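Local coordinates for protein cell divisionFtsK/SpoIIIE (Thermomonospora curvata, PDB 4NH0) that belongs to the ESX type VII secretion system as a weakly active multi-domain ATPase that might serve as the translocase exporting EsxA and EsxB, at residues 591-596 / 642-646; 601-607 / 864-870; 634-639 / 859-864. All blocks are in the same frame, centred on the assembly; numbering follows the deposited sequence.

Contact 1 of 3, residues 591-596 / 642-646; sequences HQIWLP and DQRRD
The loop 591-596 runs past the start of strand 644-651 with end-to-end directions 44° apart, coming nearest in backbone at Ile593 and Gln643, whose CA atoms are 5.9 Å from each other. Gln643 sits at the turn end of the β-hairpin built from strands 631-639 and 644-651; with Arg644 it faces Arg639, which defines a G1 β-bulge. Also bonded to Ser360, the loop is consistent with the linker between the first and second FtsK domains, lying where the two meet. Gln643 carries most of the contact. Its extended chain crosses His591 at about a right angle, ring and amide planes 40° apart, and OE1 meets the imidazole at its edge. The model makes this a hydrogen bond from His591 NE2 to Gln643 OE1 of 2.4 Å, a length too short to be trusted at this resolution. The amide's other end lies beside Ile593, CG2 being 3.6 Å from Gln643 NE2, but the main partner of that NE2 is Glu383 on helix 371-394. Gln643 thus lies between the loop and helix 371-394, its firmer polar link being the one to Glu383. Leu595 points its side chain at the strand, and one branch does the touching: CD1 is 3.5 Å from Gln643 O and 3.6 Å from Arg644 CA. Arg644 turns away from the loop and pairs within its own strand, NE to Asp646 OD1 at 3.0 Å, in the guanidinium plane and on the syn lone pair. At the far end of the loop the chain of Arg645, bent at chi3 (-21°), reaches back to Pro596: NH1 donates to Pro596 O at 3.0 Å, from a position somewhat tilted out of the carbonyl plane, while Pro596 CB lies 3.8 Å from Arg645 NH1.

Contact 2 of 3, residues 601-607 / 864-870; sequences PPTLDEL and ALPRIDG. With ATP (adenosine-5'-triphosphate), chain G.
Pro601 and Leu865 cross obliquely, with CB of the proline ring 3.7 Å from Leu865 CD1, and both side chains end at the adenine of the bound ATP. Leu865 CD1 lies over the face of the base, 3.4 Å from ATP N1, while Pro601 CG comes to its edge near the plane, 3.3 Å from the same N1. One residue further on in 601-607, Pro602 faces Ala864: its CG lies 3.7 Å from Ala864 CB, and Leu607 CD1 approaches the same methyl from a neighbouring direction. The backbones support these pairings. Leu865 N donates to Pro602 O at 2.8 Å, and Thr603 and Leu865 form a single β-bridge. Here the two loops each contribute one residue to the adenine end of the nucleotide site of the second FtsK domain, a P-loop NTPase whose triphosphate is held by the amides of Thr667, Ser670 and Thr671. Beyond the bridge, Leu604 N is shared weakly between Leu865 O and Arg867 O. The inverse gamma turn centred on Pro866, closed by Arg867 N to Leu865 O, is consistent with both carbonyls reaching one N-H. Leu604 extends CD1 over the centre of that turn, 4.0 Å from Pro866 CA, with CG anti to the carbonyl carbon (chi1 -70°), while Thr603 slants across Arg867, its CG2 4.2 Å from Arg867 CB. The end of Arg867 leads away from 601-607; its chain bends at chi3 (62°) and the guanidinium forms salt bridges with Asp869 and Asp871. Asp605 points at Ile868, CB to CB 4.3 Å, but its carboxylate is modelled too near the Ile868 carbonyl for any bond there to be inferred.

Contact 3 of 3, residues 634-639 / 859-864; sequences VGLVDR and YHFLTA. With ATP (adenosine-5'-triphosphate), chain G.
Leu636 and Leu862 form an antiparallel hydrogen-bonded pair, Leu636 N to Leu862 O and Leu862 N to Leu636 O both measuring 3.1 Å. The ladder continues on either side of them, with Asp638 N donating to His860 O at 2.8 Å and Ala864 N to Val634 O at 3.0 Å. Strands 634-639 and 860-863 run at 155° to each other, which confirms the antiparallel sense. On the face bearing Val637 and Phe861, the valine uses both branches: CG1 meets Tyr859 CB at 3.7 Å, near the plane of the tyrosine ring, and CG2 meets Phe861 CB at 3.9 Å. Arg639, its chain bent at chi2 and chi3, lies along one side of Tyr859, CD 3.4 Å from CE2, with guanidinium and ring planes 39° apart. Cutting Arg639 back to an alanine would probably leave that side of the tyrosine ring without its neighbour, freer to turn, and end the weak ion pairs with Asp642 and Asp646. One shell out, Asp638 is salt-bridged to Arg375, Phe861 stacks edge-to-face with Tyr648, and Met672 of helix 669-683 packs on Val634, Phe861 and Thr863. The pairing, with backbone bonds to Gly851 on the other side, probably helps to place Thr863 for the nucleotide: OG1, set between the backbone N and the carbonyl carbon (chi1 69°), accepts from ATP N6 at a modelled 2.5 Å, a length not to be pressed, while Thr863 O takes a weak bond from the same amine. A strand-end threonine reading the amino group contributes to the adenine end of the ATP site of this P-loop FtsK domain.

In the fold
Contacts 1 and 3 join through the ten-stranded mixed sheet of the second FtsK domain, where strands 644-651, 631-639 and 860-863 lie side by side at one border; their centres are about 13 Å apart, and Arg644 O and Asp646 O probably bond to Arg639 N and Val637 N. Contact 2 has its centre about 13 Å from that of contact 3 and shares Ala864 with it, whereas the centres of contacts 1 and 2 are about 20 Å apart and the two do not touch. Along the chain, 591-596 and 601-607 come first, then the hairpin, then 859-870. The sheet border thus connects a surface against the first FtsK domain, at contact 1, with the adenine end of ATP, touched by contacts 2 and 3.

Contact 1 of 3, residues 591-596 / 642-646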
loop_
_atom_site.group_PDB
_atom_site.type_symbol
_atom_site.label_atom_id
_atom_site.label_comp_id
_atom_site.label_asym_id
_atom_site.label_seq_id
_atom_site.Cartn_x
_atom_site.Cartn_y
_atom_site.Cartn_z
ATOM N N HIS A 591 13.515 -27.403 17.164
ATOM C CA HIS A 591 13.759 -26.085 16.598
ATOM C C HIS A 591 13.200 -26.018 15.184
ATOM O O HIS A 591 13.532 -26.847 14.338
ATOM C CB HIS A 591 15.255 -25.769 16.596
ATOM C CG HIS A 591 15.612 -24.543 15.816
ATOM N ND1 HIS A 591 15.038 -23.314 16.055
ATOM C CD2 HIS A 591 16.488 -24.358 14.800
ATOM C CE1 HIS A 591 15.542 -22.424 15.220
ATOM N NE2 HIS A 591 16.424 -23.031 14.448
ATOM N N GLN A 592 12.347 -25.031 14.934
ATOM C CA GLN A 592 11.711 -24.887 13.630
ATOM C C GLN A 592 12.710 -24.466 12.559
ATOM O O GLN A 592 13.300 -23.390 12.635
ATOM C CB GLN A 592 10.567 -23.875 13.705
ATOM C CG GLN A 592 9.452 -24.271 14.656
ATOM C CD GLN A 592 8.723 -25.522 14.210
ATOM O OE1 GLN A 592 8.605 -25.793 13.015
ATOM N NE2 GLN A 592 8.233 -26.296 15.170
ATOM N N ILE A 593 12.897 -25.327 11.564
ATOM C CA ILE A 593 13.769 -25.019 10.437
ATOM C C ILE A 593 12.933 -24.490 9.281
ATOM O O ILE A 593 13.395 -23.677 8.480
ATOM C CB ILE A 593 14.561 -26.254 9.968
ATOM C CG1 ILE A 593 14.989 -27.113 11.161
ATOM C CG2 ILE A 593 15.764 -25.836 9.137
ATOM C CD1 ILE A 593 15.987 -26.446 12.072
ATOM N N TRP A 594 11.692 -24.959 9.212
ATOM C CA TRP A 594 10.781 -24.595 8.137
ATOM C C TRP A 594 9.491 -24.012 8.699
ATOM O O TRP A 594 8.811 -24.646 9.504
ATOM C CB TRP A 594 10.480 -25.817 7.267
ATOM C CG TRP A 594 9.420 -25.600 6.234
ATOM C CD1 TRP A 594 8.076 -25.784 6.388
ATOM C CD2 TRP A 594 9.615 -25.176 4.881
ATOM N NE1 TRP A 594 7.422 -25.492 5.216
ATOM C CE2 TRP A 594 8.345 -25.117 4.275
ATOM C CE3 TRP A 594 10.739 -24.837 4.124
ATOM C CZ2 TRP A 594 8.169 -24.732 2.950
ATOM C CZ3 TRP A 594 10.562 -24.457 2.809
ATOM C CH2 TRP A 594 9.288 -24.407 2.234
ATOM N N LEU A 595 9.160 -22.800 8.269
ATOM C CA LEU A 595 7.964 -22.119 8.742
ATOM C C LEU A 595 6.911 -22.032 7.643
ATOM O O LEU A 595 7.258 -21.992 6.463
ATOM C CB LEU A 595 8.317 -20.722 9.251
ATOM C CG LEU A 595 9.157 -20.690 10.527
ATOM C CD1 LEU A 595 9.393 -19.263 10.964
ATOM C CD2 LEU A 595 8.477 -21.483 11.630
ATOM N N PRO A 596 5.623 -22.019 8.031
ATOM C CA PRO A 596 4.487 -21.865 7.117
ATOM C C PRO A 596 4.731 -20.793 6.058
ATOM O O PRO A 596 4.848 -19.614 6.390
ATOM C CB PRO A 596 3.349 -21.470 8.054
ATOM C CG PRO A 596 3.668 -22.202 9.311
ATOM C CD PRO A 596 5.173 -22.218 9.421
ATOM N N ASP A 642 16.809 -16.788 7.980
ATOM C CA ASP A 642 16.922 -16.530 9.409
ATOM C C ASP A 642 15.927 -17.379 10.191
ATOM O O ASP A 642 15.812 -17.253 11.410
ATOM C CB ASP A 642 16.705 -15.045 9.699
ATOM C CG ASP A 642 17.615 -14.152 8.877
ATOM O OD1 ASP A 642 18.723 -13.829 9.352
ATOM O OD2 ASP A 642 17.221 -13.776 7.754
ATOM N N GLN A 643 15.211 -18.238 9.469
ATOM C CA GLN A 643 14.259 -19.178 10.056
ATOM C C GLN A 643 13.192 -18.481 10.892
ATOM O O GLN A 643 12.769 -18.995 11.927
ATOM C CB GLN A 643 14.992 -20.217 10.908
ATOM C CG GLN A 643 15.976 -21.068 10.125
ATOM C CD GLN A 643 16.682 -22.086 10.994
ATOM O OE1 GLN A 643 16.490 -22.124 12.209
ATOM N NE2 GLN A 643 17.505 -22.922 10.375
ATOM N N ARG A 644 12.761 -17.311 10.437
ATOM C CA ARG A 644 11.708 -16.573 11.122
ATOM C C ARG A 644 10.894 -15.750 10.135
ATOM O O ARG A 644 11.220 -15.679 8.951
ATOM C CB ARG A 644 12.294 -15.665 12.203
ATOM C CG ARG A 644 13.103 -14.500 11.662
ATOM C CD ARG A 644 13.596 -13.602 12.783
ATOM N NE ARG A 644 14.217 -12.385 12.270
ATOM C CZ ARG A 644 15.513 -12.264 12.008
ATOM N NH1 ARG A 644 16.331 -13.286 12.212
ATOM N NH2 ARG A 644 15.992 -11.118 11.542
ATOM N N ARG A 645 9.829 -15.134 10.632
ATOM C CA ARG A 645 9.016 -14.240 9.822
ATOM C C ARG A 645 8.705 -12.975 10.606
ATOM O O ARG A 645 8.032 -13.020 11.635
ATOM C CB ARG A 645 7.725 -14.926 9.379
ATOM C CG ARG A 645 7.928 -16.067 8.396
ATOM C CD ARG A 645 6.673 -16.911 8.291
ATOM N NE ARG A 645 5.825 -16.743 9.467
ATOM C CZ ARG A 645 4.561 -17.143 9.544
ATOM N NH1 ARG A 645 3.988 -17.739 8.507
ATOM N NH2 ARG A 645 3.869 -16.947 10.658
ATOM N N ASP A 646 9.157 -11.840 10.102
ATOM C CA ASP A 646 9.026 -10.593 10.815
ATOM C C ASP A 646 7.818 -9.805 10.414
ATOM O O ASP A 646 7.415 -9.834 9.266
ATOM C CB ASP A 646 10.243 -9.739 10.549
ATOM C CG ASP A 646 11.495 -10.381 10.992
ATOM O OD1 ASP A 646 11.426 -11.243 11.873
ATOM O OD2 ASP A 646 12.552 -10.021 10.466
#

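Contact 2 of 3, residues 601-607 / 864-870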
loop_
_atom_site.group_PDB
_atom_site.type_symbol
_atom_site.label_atom_id
_atom_site.label_comp_id
_atom_site.label_asym_id
_atom_site.label_seq_id
_atom_site.Cartn_x
_atom_site.Cartn_y
_atom_site.Cartn_z
ATOM N N PRO A 601 -3.054 -14.603 4.973
ATOM C CA PRO A 601 -2.647 -13.285 5.469
ATOM C C PRO A 601 -3.021 -13.064 6.929
ATOM O O PRO A 601 -4.003 -13.635 7.400
ATOM C CB PRO A 601 -3.418 -12.324 4.562
ATOM C CG PRO A 601 -4.629 -13.088 4.168
ATOM C CD PRO A 601 -4.170 -14.510 4.017
ATOM N N PRO A 602 -2.235 -12.245 7.643
ATOM C CA PRO A 602 -2.517 -11.910 9.040
ATOM C C PRO A 602 -3.491 -10.746 9.158
ATOM O O PRO A 602 -3.833 -10.127 8.153
ATOM C CB PRO A 602 -1.143 -11.523 9.579
ATOM C CG PRO A 602 -0.473 -10.900 8.402
ATOM C CD PRO A 602 -0.966 -11.651 7.186
ATOM N N THR A 603 -3.935 -10.457 10.375
ATOM C CA THR A 603 -4.770 -9.290 10.620
ATOM C C THR A 603 -4.009 -8.305 11.496
ATOM O O THR A 603 -2.944 -8.628 12.018
ATOM C CB THR A 603 -6.102 -9.670 11.284
ATOM O OG1 THR A 603 -5.846 -10.374 12.504
ATOM C CG2 THR A 603 -6.921 -10.555 10.360
ATOM N N LEU A 604 -4.553 -7.105 11.656
ATOM C CA LEU A 604 -3.858 -6.055 12.391
ATOM C C LEU A 604 -3.779 -6.349 13.887
ATOM O O LEU A 604 -2.811 -5.973 14.545
ATOM C CB LEU A 604 -4.532 -4.704 12.151
ATOM C CG LEU A 604 -4.351 -4.149 10.737
ATOM C CD1 LEU A 604 -4.930 -2.751 10.620
ATOM C CD2 LEU A 604 -2.882 -4.156 10.346
ATOM N N ASP A 605 -4.789 -7.026 14.423
ATOM C CA ASP A 605 -4.769 -7.408 15.830
ATOM C C ASP A 605 -3.763 -8.532 16.061
ATOM O O ASP A 605 -3.269 -8.722 17.171
ATOM C CB ASP A 605 -6.162 -7.833 16.303
ATOM C CG ASP A 605 -6.790 -8.886 15.411
ATOM O OD1 ASP A 605 -6.105 -9.384 14.496
ATOM O OD2 ASP A 605 -7.972 -9.223 15.632
ATOM N N GLU A 606 -3.466 -9.271 14.997
ATOM C CA GLU A 606 -2.507 -10.366 15.056
ATOM C C GLU A 606 -1.078 -9.841 15.123
ATOM O O GLU A 606 -0.199 -10.472 15.710
ATOM C CB GLU A 606 -2.670 -11.283 13.842
ATOM C CG GLU A 606 -3.078 -12.706 14.177
ATOM C CD GLU A 606 -3.419 -13.518 12.943
ATOM O OE1 GLU A 606 -2.592 -13.558 12.007
ATOM O OE2 GLU A 606 -4.515 -14.115 12.905
ATOM N N LEU A 607 -0.855 -8.680 14.516
ATOM C CA LEU A 607 0.478 -8.098 14.438
ATOM C C LEU A 607 0.683 -7.014 15.490
ATOM O O LEU A 607 1.718 -6.349 15.516
ATOM C CB LEU A 607 0.719 -7.521 13.042
ATOM C CG LEU A 607 0.571 -8.501 11.878
ATOM C CD1 LEU A 607 0.701 -7.782 10.548
ATOM C CD2 LEU A 607 1.596 -9.617 11.987
ATOM N N ALA A 864 -1.140 -7.564 5.501
ATOM C CA ALA A 864 -2.176 -7.958 6.445
ATOM C C ALA A 864 -3.528 -7.411 6.011
ATOM O O ALA A 864 -3.618 -6.636 5.063
ATOM C CB ALA A 864 -1.834 -7.477 7.844
ATOM N N LEU A 865 -4.579 -7.824 6.709
ATOM C CA LEU A 865 -5.925 -7.349 6.416
ATOM C C LEU A 865 -6.350 -6.305 7.441
ATOM O O LEU A 865 -6.055 -6.444 8.628
ATOM C CB LEU A 865 -6.916 -8.515 6.392
ATOM C CG LEU A 865 -7.208 -9.153 5.032
ATOM C CD1 LEU A 865 -5.936 -9.640 4.359
ATOM C CD2 LEU A 865 -8.204 -10.292 5.180
ATOM N N PRO A 866 -7.051 -5.255 6.989
ATOM C CA PRO A 866 -7.457 -4.160 7.875
ATOM C C PRO A 866 -8.554 -4.574 8.848
ATOM O O PRO A 866 -9.617 -3.955 8.876
ATOM C CB PRO A 866 -7.966 -3.099 6.899
ATOM C CG PRO A 866 -8.471 -3.882 5.744
ATOM C CD PRO A 866 -7.558 -5.070 5.617
ATOM N N ARG A 867 -8.294 -5.612 9.635
ATOM C CA ARG A 867 -9.285 -6.143 10.560
ATOM C C ARG A 867 -8.721 -6.266 11.970
ATOM O O ARG A 867 -7.510 -6.391 12.156
ATOM C CB ARG A 867 -9.783 -7.511 10.082
ATOM C CG ARG A 867 -10.047 -7.595 8.589
ATOM C CD ARG A 867 -10.568 -8.965 8.191
ATOM N NE ARG A 867 -11.841 -9.271 8.834
ATOM C CZ ARG A 867 -12.611 -10.305 8.511
ATOM N NH1 ARG A 867 -12.239 -11.137 7.549
ATOM N NH2 ARG A 867 -13.754 -10.506 9.150
ATOM N N ILE A 868 -9.604 -6.227 12.961
ATOM C CA ILE A 868 -9.217 -6.465 14.345
ATOM C C ILE A 868 -10.095 -7.554 14.949
ATOM O O ILE A 868 -10.116 -7.747 16.165
ATOM C CB ILE A 868 -9.314 -5.186 15.203
ATOM C CG1 ILE A 868 -10.752 -4.665 15.237
ATOM C CG2 ILE A 868 -8.372 -4.117 14.677
ATOM C CD1 ILE A 868 -11.411 -4.772 16.595
ATOM N N ASP A 869 -10.816 -8.267 14.089
ATOM C CA ASP A 869 -11.700 -9.337 14.534
ATOM C C ASP A 869 -10.951 -10.655 14.696
ATOM O O ASP A 869 -11.171 -11.390 15.657
ATOM C CB ASP A 869 -12.872 -9.508 13.560
ATOM C CG ASP A 869 -12.426 -9.598 12.111
ATOM O OD1 ASP A 869 -11.288 -10.042 11.852
ATOM O OD2 ASP A 869 -13.222 -9.225 11.224
ATOM N N GLY A 870 -10.065 -10.949 13.750
ATOM C CA GLY A 870 -9.289 -12.174 13.796
ATOM C C GLY A 870 -9.498 -13.044 12.574
ATOM O O GLY A 870 -8.644 -13.861 12.231
HETATM P PG ATP G . -7.758 -2.657 -8.893
HETATM O O1G ATP G . -6.425 -2.626 -9.597
HETATM O O2G ATP G . -8.095 -1.392 -8.144
HETATM O O3G ATP G . -8.891 -3.197 -9.729
HETATM P PB ATP G . -6.404 -3.559 -6.632
HETATM O O1B ATP G . -6.658 -2.267 -5.900
HETATM O O2B ATP G . -5.082 -3.794 -7.317
HETATM O O3B ATP G . -7.557 -3.758 -7.735
HETATM P PA ATP G . -7.536 -4.552 -4.291
HETATM O O1A ATP G . -6.672 -3.962 -3.207
HETATM O O2A ATP G . -8.782 -3.810 -4.709
HETATM O O3A ATP G . -6.634 -4.772 -5.602
HETATM O "O5'" ATP G . -7.930 -6.051 -3.863
HETATM C "C5'" ATP G . -8.563 -6.932 -4.787
HETATM C "C4'" ATP G . -8.935 -8.226 -4.074
HETATM O "O4'" ATP G . -7.757 -8.892 -3.616
HETATM C "C3'" ATP G . -9.803 -7.957 -2.856
HETATM O "O3'" ATP G . -11.128 -8.452 -3.072
HETATM C "C2'" ATP G . -9.155 -8.704 -1.707
HETATM O "O2'" ATP G . -10.074 -9.657 -1.169
HETATM C "C1'" ATP G . -7.945 -9.408 -2.298
HETATM N N9 ATP G . -6.749 -9.117 -1.473
HETATM C C8 ATP G . -5.999 -8.002 -1.549
HETATM N N7 ATP G . -4.974 -8.037 -0.660
HETATM C C5 ATP G . -5.061 -9.201 0.008
HETATM C C6 ATP G . -4.295 -9.872 1.085
HETATM N N6 ATP G . -3.205 -9.290 1.637
HETATM N N1 ATP G . -4.723 -11.084 1.496
HETATM C C2 ATP G . -5.805 -11.674 0.956
HETATM N N3 ATP G . -6.546 -11.123 -0.021
HETATM C C4 ATP G . -6.233 -9.908 -0.529
#

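Contact 3 of 3, residues 634-639 / 859-864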
loop_
_atom_site.group_PDB
_atom_site.type_symbol
_atom_site.label_atom_id
_atom_site.label_comp_id
_atom_site.label_asym_id
_atom_site.label_seq_id
_atom_site.Cartn_x
_atom_site.Cartn_y
_atom_site.Cartn_z
ATOM N N VAL A 634 2.297 -3.207 8.692
ATOM C CA VAL A 634 1.558 -3.402 7.451
ATOM C C VAL A 634 1.300 -4.874 7.132
ATOM O O VAL A 634 0.183 -5.244 6.770
ATOM C CB VAL A 634 2.299 -2.741 6.270
ATOM C CG1 VAL A 634 1.993 -3.451 4.964
ATOM C CG2 VAL A 634 1.932 -1.268 6.183
ATOM N N GLY A 635 2.319 -5.715 7.271
ATOM C CA GLY A 635 2.169 -7.118 6.935
ATOM C C GLY A 635 3.148 -8.045 7.624
ATOM O O GLY A 635 3.577 -7.792 8.748
ATOM N N LEU A 636 3.497 -9.129 6.939
ATOM C CA LEU A 636 4.404 -10.130 7.486
ATOM C C LEU A 636 5.494 -10.485 6.480
ATOM O O LEU A 636 5.212 -11.039 5.420
ATOM C CB LEU A 636 3.631 -11.385 7.889
ATOM C CG LEU A 636 4.417 -12.453 8.650
ATOM C CD1 LEU A 636 4.837 -11.931 10.014
ATOM C CD2 LEU A 636 3.598 -13.725 8.786
ATOM N N VAL A 637 6.737 -10.163 6.822
ATOM C CA VAL A 637 7.869 -10.431 5.943
ATOM C C VAL A 637 8.419 -11.832 6.178
ATOM O O VAL A 637 8.544 -12.272 7.319
ATOM C CB VAL A 637 8.994 -9.400 6.151
ATOM C CG1 VAL A 637 10.132 -9.640 5.172
ATOM C CG2 VAL A 637 8.452 -7.997 5.994
ATOM N N ASP A 638 8.742 -12.531 5.095
ATOM C CA ASP A 638 9.296 -13.874 5.195
ATOM C C ASP A 638 10.819 -13.847 5.126
ATOM O O ASP A 638 11.399 -13.438 4.120
ATOM C CB ASP A 638 8.735 -14.768 4.087
ATOM C CG ASP A 638 8.955 -16.245 4.360
ATOM O OD1 ASP A 638 9.668 -16.578 5.329
ATOM O OD2 ASP A 638 8.414 -17.076 3.600
ATOM N N ARG A 639 11.460 -14.284 6.207
ATOM C CA ARG A 639 12.910 -14.428 6.241
ATOM C C ARG A 639 13.290 -15.881 6.500
ATOM O O ARG A 639 13.645 -16.241 7.622
ATOM C CB ARG A 639 13.525 -13.525 7.312
ATOM C CG ARG A 639 13.550 -12.051 6.947
ATOM C CD ARG A 639 14.970 -11.504 6.991
ATOM N NE ARG A 639 15.136 -10.438 7.974
ATOM C CZ ARG A 639 16.209 -9.657 8.051
ATOM N NH1 ARG A 639 17.214 -9.821 7.202
ATOM N NH2 ARG A 639 16.279 -8.710 8.977
ATOM N N TYR A 859 12.775 -8.865 0.257
ATOM C CA TYR A 859 12.162 -10.085 0.771
ATOM C C TYR A 859 10.668 -10.143 0.476
ATOM O O TYR A 859 10.000 -9.114 0.399
ATOM C CB TYR A 859 12.402 -10.203 2.277
ATOM C CG TYR A 859 13.861 -10.327 2.645
ATOM C CD1 TYR A 859 14.748 -11.006 1.822
ATOM C CD2 TYR A 859 14.357 -9.745 3.802
ATOM C CE1 TYR A 859 16.085 -11.117 2.149
ATOM C CE2 TYR A 859 15.693 -9.847 4.135
ATOM C CZ TYR A 859 16.551 -10.535 3.308
ATOM O OH TYR A 859 17.882 -10.641 3.637
ATOM N N HIS A 860 10.149 -11.356 0.313
ATOM C CA HIS A 860 8.727 -11.554 0.070
ATOM C C HIS A 860 7.924 -11.309 1.339
ATOM O O HIS A 860 8.291 -11.778 2.415
ATOM C CB HIS A 860 8.457 -12.966 -0.452
ATOM C CG HIS A 860 9.011 -13.223 -1.817
ATOM N ND1 HIS A 860 8.507 -12.620 -2.950
ATOM C CD2 HIS A 860 10.023 -14.020 -2.234
ATOM C CE1 HIS A 860 9.186 -13.033 -4.004
ATOM N NE2 HIS A 860 10.110 -13.883 -3.598
ATOM N N PHE A 861 6.828 -10.571 1.210
ATOM C CA PHE A 861 5.940 -10.343 2.339
ATOM C C PHE A 861 4.486 -10.464 1.909
ATOM O O PHE A 861 4.184 -10.534 0.719
ATOM C CB PHE A 861 6.197 -8.971 2.970
ATOM C CG PHE A 861 5.669 -7.816 2.165
ATOM C CD1 PHE A 861 4.419 -7.282 2.431
ATOM C CD2 PHE A 861 6.428 -7.253 1.155
ATOM C CE1 PHE A 861 3.932 -6.220 1.698
ATOM C CE2 PHE A 861 5.945 -6.187 0.422
ATOM C CZ PHE A 861 4.696 -5.672 0.693
ATOM N N LEU A 862 3.590 -10.485 2.888
ATOM C CA LEU A 862 2.165 -10.602 2.622
ATOM C C LEU A 862 1.397 -9.562 3.428
ATOM O O LEU A 862 1.407 -9.591 4.658
ATOM C CB LEU A 862 1.675 -12.013 2.951
ATOM C CG LEU A 862 0.223 -12.354 2.619
ATOM C CD1 LEU A 862 -0.052 -12.125 1.146
ATOM C CD2 LEU A 862 -0.072 -13.793 2.996
ATOM N N THR A 863 0.741 -8.642 2.728
ATOM C CA THR A 863 0.014 -7.554 3.371
ATOM C C THR A 863 -1.090 -8.077 4.277
ATOM O O THR A 863 -1.882 -8.926 3.875
ATOM C CB THR A 863 -0.611 -6.600 2.338
ATOM O OG1 THR A 863 -1.672 -7.268 1.647
ATOM C CG2 THR A 863 0.430 -6.149 1.335
ATOM N N ALA A 864 -1.140 -7.564 5.501
ATOM C CA ALA A 864 -2.176 -7.958 6.445
ATOM C C ALA A 864 -3.528 -7.411 6.011
ATOM O O ALA A 864 -3.618 -6.636 5.063
ATOM C CB ALA A 864 -1.834 -7.477 7.844
HETATM P PG ATP G . -7.758 -2.657 -8.893
HETATM O O1G ATP G . -6.425 -2.626 -9.597
HETATM O O2G ATP G . -8.095 -1.392 -8.144
HETATM O O3G ATP G . -8.891 -3.197 -9.729
HETATM P PB ATP G . -6.404 -3.559 -6.632
HETATM O O1B ATP G . -6.658 -2.267 -5.900
HETATM O O2B ATP G . -5.082 -3.794 -7.317
HETATM O O3B ATP G . -7.557 -3.758 -7.735
HETATM P PA ATP G . -7.536 -4.552 -4.291
HETATM O O1A ATP G . -6.672 -3.962 -3.207
HETATM O O2A ATP G . -8.782 -3.810 -4.709
HETATM O O3A ATP G . -6.634 -4.772 -5.602
HETATM O "O5'" ATP G . -7.930 -6.051 -3.863
HETATM C "C5'" ATP G . -8.563 -6.932 -4.787
HETATM C "C4'" ATP G . -8.935 -8.226 -4.074
HETATM O "O4'" ATP G . -7.757 -8.892 -3.616
HETATM C "C3'" ATP G . -9.803 -7.957 -2.856
HETATM O "O3'" ATP G . -11.128 -8.452 -3.072
HETATM C "C2'" ATP G . -9.155 -8.704 -1.707
HETATM O "O2'" ATP G . -10.074 -9.657 -1.169
HETATM C "C1'" ATP G . -7.945 -9.408 -2.298
HETATM N N9 ATP G . -6.749 -9.117 -1.473
HETATM C C8 ATP G . -5.999 -8.002 -1.549
HETATM N N7 ATP G . -4.974 -8.037 -0.660
HETATM C C5 ATP G . -5.061 -9.201 0.008
HETATM C C6 ATP G . -4.295 -9.872 1.085
HETATM N N6 ATP G . -3.205 -9.290 1.637
HETATM N N1 ATP G . -4.723 -11.084 1.496
HETATM C C2 ATP G . -5.805 -11.674 0.956
HETATM N N3 ATP G . -6.546 -11.123 -0.021
HETATM C C4 ATP G . -6.233 -9.908 -0.529
#